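PDB 2AHR: putative pyrroline carboxylate reductase from Streptococcus pyogenes, which probably catalyses the NAD(P)H-dependent reduction of 1-pyrroline-5-carboxylate to L-proline, the last step of proline biosynthesis. Local coordinates for residues 251-254 against 255-259. Sequence-based numbering, arbitrary orientation.
With NA (sodium ion), chain R; FMT (formic acid), chain T.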
ATOM      1  N   LYS E 251       7.271 -18.474  -5.334  1.00 31.10           N
ATOM      2  CA  LYS E 251       7.922 -18.771  -4.038  1.00 32.30           C
ATOM      3  C   LYS E 251       8.105 -20.262  -3.823  1.00 31.72           C
ATOM      4  O   LYS E 251       9.109 -20.688  -3.256  1.00 31.83           O
ATOM      5  CB  LYS E 251       7.135 -18.168  -2.865  1.00 31.83           C
ATOM      6  CG  LYS E 251       7.368 -16.669  -2.722  1.00 35.62           C
ATOM      7  CD  LYS E 251       8.779 -16.391  -2.215  1.00 41.09           C
ATOM      8  CE  LYS E 251       8.944 -14.998  -1.599  1.00 45.78           C
ATOM      9  NZ  LYS E 251      10.353 -14.791  -1.039  1.00 47.02           N
ATOM     10  N   THR E 252       7.134 -21.049  -4.288  1.00 31.38           N
ATOM     11  CA  THR E 252       7.205 -22.505  -4.154  1.00 31.63           C
ATOM     12  C   THR E 252       8.379 -23.033  -4.982  1.00 31.08           C
ATOM     13  O   THR E 252       9.164 -23.861  -4.512  1.00 30.27           O
ATOM     14  CB  THR E 252       5.888 -23.176  -4.582  1.00 31.57           C
ATOM     15  OG1 THR E 252       4.782 -22.527  -3.924  1.00 32.64           O
ATOM     16  CG2 THR E 252       5.899 -24.687  -4.233  1.00 30.24           C
ATOM     17  N   ILE E 253       8.472 -22.546  -6.218  1.00 31.46           N
ATOM     18  CA  ILE E 253       9.523 -22.936  -7.136  1.00 31.21           C
ATOM     19  C   ILE E 253      10.893 -22.477  -6.612  1.00 32.16           C
ATOM     20  O   ILE E 253      11.873 -23.248  -6.665  1.00 32.95           O
ATOM     21  CB  ILE E 253       9.216 -22.393  -8.567  1.00 32.05           C
ATOM     22  CG1 ILE E 253       7.934 -23.057  -9.111  1.00 30.49           C
ATOM     23  CG2 ILE E 253      10.399 -22.621  -9.522  1.00 29.31           C
ATOM     24  CD1 ILE E 253       7.532 -22.576 -10.472  1.00 32.74           C
ATOM     25  N   ASP E 254      10.980 -21.234  -6.122  1.00 32.67           N
ATOM     26  CA  ASP E 254      12.224 -20.715  -5.522  1.00 33.48           C
ATOM     27  C   ASP E 254      12.715 -21.654  -4.414  1.00 33.08           C
ATOM     28  O   ASP E 254      13.898 -21.961  -4.323  1.00 33.12           O
ATOM     29  CB  ASP E 254      12.024 -19.333  -4.882  1.00 34.02           C
ATOM     30  CG  ASP E 254      11.947 -18.211  -5.884  1.00 37.11           C
ATOM     31  OD1 ASP E 254      12.251 -18.410  -7.085  1.00 40.98           O
ATOM     32  OD2 ASP E 254      11.571 -17.102  -5.443  1.00 41.17           O
ATOM     33  N   LYS E 255      11.799 -22.106  -3.572  1.00 32.77           N
ATOM     34  CA  LYS E 255      12.180 -22.995  -2.474  1.00 32.87           C
ATOM     35  C   LYS E 255      12.674 -24.316  -3.024  1.00 32.95           C
ATOM     36  O   LYS E 255      13.690 -24.831  -2.572  1.00 32.19           O
ATOM     37  CB  LYS E 255      11.016 -23.236  -1.517  1.00 32.21           C
ATOM     38  CG  LYS E 255      11.383 -24.168  -0.351  1.00 33.96           C
ATOM     39  CD  LYS E 255      12.396 -23.458   0.584  1.00 35.12           C
ATOM     40  CE  LYS E 255      12.800 -24.351   1.746  1.00 39.02           C
ATOM     41  NZ  LYS E 255      13.621 -23.550   2.690  1.00 41.02           N
ATOM     42  N   ALA E 256      11.947 -24.877  -3.996  1.00 34.00           N
ATOM     43  CA  ALA E 256      12.387 -26.113  -4.623  1.00 34.43           C
ATOM     44  C   ALA E 256      13.805 -25.916  -5.171  1.00 35.23           C
ATOM     45  O   ALA E 256      14.667 -26.773  -4.961  1.00 35.89           O
ATOM     46  CB  ALA E 256      11.396 -26.572  -5.736  1.00 34.46           C
ATOM     47  N   LYS E 257      14.053 -24.792  -5.855  1.00 36.10           N
ATOM     48  CA  LYS E 257      15.383 -24.494  -6.389  1.00 37.56           C
ATOM     49  C   LYS E 257      16.453 -24.440  -5.295  1.00 38.77           C
ATOM     50  O   LYS E 257      17.548 -24.968  -5.485  1.00 39.08           O
ATOM     51  CB  LYS E 257      15.412 -23.202  -7.214  1.00 37.64           C
ATOM     52  CG  LYS E 257      14.769 -23.333  -8.592  1.00 37.99           C
ATOM     53  CD  LYS E 257      14.468 -21.946  -9.172  1.00 40.01           C
ATOM     54  CE  LYS E 257      13.946 -22.040 -10.627  1.00 42.63           C
ATOM     55  NZ  LYS E 257      13.504 -20.691 -11.125  1.00 43.66           N
ATOM     56  N   SER E 258      16.159 -23.828  -4.155  1.00 39.27           N
ATOM     57  CA  SER E 258      17.203 -23.697  -3.130  1.00 40.56           C
ATOM     58  C   SER E 258      17.481 -25.011  -2.408  1.00 41.14           C
ATOM     59  O   SER E 258      18.590 -25.236  -1.953  1.00 41.39           O
ATOM     60  CB  SER E 258      16.883 -22.586  -2.125  1.00 40.30           C
ATOM     61  OG  SER E 258      15.837 -22.978  -1.262  1.00 43.12           O
ATOM     62  N   LEU E 259      16.484 -25.887  -2.312  1.00 41.99           N
ATOM     63  CA  LEU E 259      16.713 -27.206  -1.695  1.00 42.68           C
ATOM     64  C   LEU E 259      17.796 -28.013  -2.436  1.00 43.43           C
ATOM     65  O   LEU E 259      17.971 -27.901  -3.661  1.00 43.38           O
ATOM     66  CB  LEU E 259      15.412 -28.021  -1.606  1.00 42.61           C
ATOM     67  CG  LEU E 259      14.393 -27.571  -0.560  1.00 42.05           C
ATOM     68  CD1 LEU E 259      13.078 -28.252  -0.829  1.00 42.05           C
ATOM     69  CD2 LEU E 259      14.873 -27.858   0.879  1.00 42.72           C
ATOM     70  OXT LEU E 259      18.530 -28.797  -1.820  1.00 43.70           O
TER
HETATM   71 NA    NA R1261      16.821 -27.745  -5.875  1.00 40.46          NA
HETATM   72  C   FMT T1512      10.966 -18.380 -10.165  1.00 65.34           C
HETATM   73  O1  FMT T1512      11.590 -19.295  -9.622  1.00 64.96           O
HETATM   74  O2  FMT T1512      10.890 -17.228  -9.728  1.00 65.30           O
HETATM   75  O   HOH W   1      16.113 -27.795  -8.149  1.00 38.19           O
HETATM   76  O   HOH W   2      18.743 -27.684  -7.352  1.00 38.95           O
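I253 and K257 meet one turn apart on the last turns of helix 241-258, the C-terminal helix of the all-alpha dimerisation region. The lysine runs back toward the start of the helix: with CG anti to its own carbonyl carbon (chi1 -74°) and the chain extended beyond, it passes I253 O and lays CE against I253 CG2 at 3.8 Å, the two side chains crossing at a slant. Its ammonium then reaches a formic acid molecule, probably from the crystallisation liquor, with K257 NZ donating to FMT O1 over 2.8 Å. D254 OD1 is also 2.8 Å from FMT O1, and at so short an approach one of the two acid groups probably carries a proton. D254 OD1 and K257 NZ themselves stay 4.8 Å apart, too far for a salt bridge, though any opposite charges may still attract one another.

Beneath these side chains the backbone is regular alpha helix. K257 N to I253 O is the shortest of the four i to i+4 bonds between 251-254 and 255-259, at 2.8 Å, while the amides of K255, A256 and S258 donate to the carbonyl oxygens of K251, T252 and D254 respectively. T252 OG1 is hydrogen-bonded to A248 O and Y171 OH, and helix 158-185 packs against T252, I253, A256 and K257. K251, T252, I253 and K255 also pack against a second subunit.

In the last turn, where no i+4 amide follows, the A256 and K257 carbonyls coordinate a sodium ion together with G92 O and L259 O of the chain-terminal carboxylate, whose OXT forms a salt bridge with R97. A256 O and L259 O each lie 2.5 Å from the sodium, K257 O is longer at 2.9 Å, and two waters are also bound to the ion.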